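Local coordinates for protein probable tRNA pseudouridine synthase D (Methanosarcina mazei, PDB 1Z2Z) that probably converts uridine 13 of transfer RNA to pseudouridine, as a member of the TruD family of pseudouridine synthases, at residues G186-E191 / E195-L200. Sequence-based numbering, arbitrary orientation.
Sequences GKAIVE and EKAALL
Ala188 and Ala197 face each other in an antiparallel helical hairpin, formed by helices 182-191 and 194-202 with a very short connection, and the distance from Ala188 CB to Ala197 CB is 3.5 Å. With a single methyl group on each side, the backbones can approach closely: the CA atoms of Ala188 and Ala197 lie 5.0 Å apart, the nearest such pair across the segments. The local axes come within 7.8 Å, and their N-to-C directions differ by 163°, nearly antiparallel. The methyl of Ala188 also reaches the backbone of the partner helix, with CB 3.5 Å from the amide N of Ala197. At the solvent side the same Ala188 CB meets Lys196 CB at 4.2 Å; the rest of that lysine leads away from 186-191. One residue further on, Ile189 brings its ethyl branch alongside, CG1 lying 3.5 Å from Ala197 CB. A chi1 of -51° turns this branch toward helix 194-202 and the CG2 methyl away from it. Ala197 CB is therefore lodged between Ala188 and Ile189, and the contact across the segments is apolar, burying 141 Å² in all. It is structural packing within the TRUD family region, away from the predicted nucleophile Asp86. The packing continues toward the start of helix 182-191, where Leu200 touches Leu184 and Val185. Elsewhere, Ile189 meets Ile373 and Met379 in loops, and Lys187 and Val190 lie against Tyr273 of the long helix 263-287, leaving helix 182-191 between that helix and helix 194-202.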
loop_
_atom_site.group_PDB
_atom_site.type_symbol
_atom_site.label_atom_id
_atom_site.label_comp_id
_atom_site.label_asym_id
_atom_site.label_seq_id
_atom_site.Cartn_x
_atom_site.Cartn_y
_atom_site.Cartn_z
ATOM N N GLY A 186 13.897 -5.886 -8.508
ATOM C CA GLY A 186 13.771 -4.999 -9.646
ATOM C C GLY A 186 15.045 -4.211 -9.885
ATOM O O GLY A 186 15.305 -3.741 -10.993
ATOM N N LYS A 187 15.850 -4.069 -8.841
ATOM C CA LYS A 187 17.093 -3.326 -8.958
ATOM C C LYS A 187 18.171 -4.156 -9.643
ATOM O O LYS A 187 18.981 -3.621 -10.398
ATOM C CB LYS A 187 17.579 -2.879 -7.576
ATOM C CG LYS A 187 18.809 -1.987 -7.620
ATOM C CD LYS A 187 19.342 -1.688 -6.228
ATOM C CE LYS A 187 20.655 -0.916 -6.299
ATOM N NZ LYS A 187 21.305 -0.804 -4.962
ATOM N N ALA A 188 18.177 -5.460 -9.388
ATOM C CA ALA A 188 19.167 -6.336 -9.997
ATOM C C ALA A 188 18.889 -6.522 -11.485
ATOM O O ALA A 188 19.810 -6.515 -12.305
ATOM C CB ALA A 188 19.179 -7.685 -9.297
ATOM N N ILE A 189 17.620 -6.683 -11.839
ATOM C CA ILE A 189 17.260 -6.874 -13.238
ATOM C C ILE A 189 17.723 -5.676 -14.074
ATOM O O ILE A 189 18.425 -5.846 -15.070
ATOM C CB ILE A 189 15.736 -7.084 -13.392
ATOM C CG1 ILE A 189 15.267 -8.179 -12.441
ATOM C CG2 ILE A 189 15.408 -7.544 -14.796
ATOM C CD1 ILE A 189 13.767 -8.342 -12.414
ATOM N N VAL A 190 17.340 -4.471 -13.656
ATOM C CA VAL A 190 17.727 -3.235 -14.343
ATOM C C VAL A 190 19.235 -3.183 -14.603
ATOM O O VAL A 190 19.683 -2.909 -15.722
ATOM C CB VAL A 190 17.336 -1.991 -13.505
ATOM C CG1 VAL A 190 18.006 -0.744 -14.058
ATOM C CG2 VAL A 190 15.830 -1.823 -13.502
ATOM N N GLU A 191 20.012 -3.441 -13.555
ATOM C CA GLU A 191 21.467 -3.430 -13.638
ATOM C C GLU A 191 21.967 -4.524 -14.573
ATOM O O GLU A 191 23.106 -4.476 -15.040
ATOM C CB GLU A 191 22.070 -3.640 -12.249
ATOM C CG GLU A 191 21.646 -2.615 -11.218
ATOM C CD GLU A 191 22.121 -2.967 -9.821
ATOM O OE1 GLU A 191 21.951 -2.132 -8.907
ATOM O OE2 GLU A 191 22.659 -4.084 -9.637
ATOM N N GLU A 195 21.398 -13.248 -11.724
ATOM C CA GLU A 195 21.902 -14.229 -10.768
ATOM C C GLU A 195 21.461 -13.809 -9.368
ATOM O O GLU A 195 21.206 -14.648 -8.502
ATOM C CB GLU A 195 23.431 -14.267 -10.814
ATOM C CG GLU A 195 24.056 -15.227 -9.813
ATOM C CD GLU A 195 24.364 -16.576 -10.422
ATOM O OE1 GLU A 195 24.467 -17.570 -9.666
ATOM O OE2 GLU A 195 24.515 -16.634 -11.661
ATOM N N LYS A 196 21.385 -12.498 -9.157
ATOM C CA LYS A 196 20.983 -11.945 -7.874
ATOM C C LYS A 196 19.476 -11.716 -7.799
ATOM O O LYS A 196 18.852 -12.009 -6.781
ATOM C CB LYS A 196 21.729 -10.629 -7.607
ATOM C CG LYS A 196 23.255 -10.776 -7.583
ATOM C CD LYS A 196 23.701 -11.787 -6.522
ATOM C CE LYS A 196 25.197 -12.063 -6.579
ATOM N NZ LYS A 196 25.614 -13.070 -5.560
ATOM N N ALA A 197 18.892 -11.198 -8.875
ATOM C CA ALA A 197 17.455 -10.939 -8.912
ATOM C C ALA A 197 16.659 -12.221 -8.689
ATOM O O ALA A 197 15.594 -12.203 -8.070
ATOM C CB ALA A 197 17.064 -10.311 -10.245
ATOM N N ALA A 198 17.177 -13.335 -9.199
ATOM C CA ALA A 198 16.506 -14.614 -9.044
ATOM C C ALA A 198 16.746 -15.175 -7.653
ATOM O O ALA A 198 15.834 -15.712 -7.028
ATOM C CB ALA A 198 16.996 -15.592 -10.093
ATOM N N LEU A 199 17.975 -15.052 -7.168
ATOM C CA LEU A 199 18.313 -15.555 -5.843
ATOM C C LEU A 199 17.626 -14.771 -4.731
ATOM O O LEU A 199 17.197 -15.349 -3.735
ATOM C CB LEU A 199 19.829 -15.524 -5.637
ATOM C CG LEU A 199 20.580 -16.857 -5.751
ATOM C CD1 LEU A 199 20.240 -17.564 -7.062
ATOM C CD2 LEU A 199 22.072 -16.582 -5.653
ATOM N N LEU A 200 17.519 -13.458 -4.900
ATOM C CA LEU A 200 16.876 -12.615 -3.901
ATOM C C LEU A 200 15.419 -13.005 -3.679
ATOM O O LEU A 200 14.851 -12.721 -2.626
ATOM C CB LEU A 200 16.941 -11.144 -4.323
ATOM C CG LEU A 200 18.295 -10.430 -4.271
ATOM C CD1 LEU A 200 18.181 -9.066 -4.933
ATOM C CD2 LEU A 200 18.745 -10.292 -2.827
#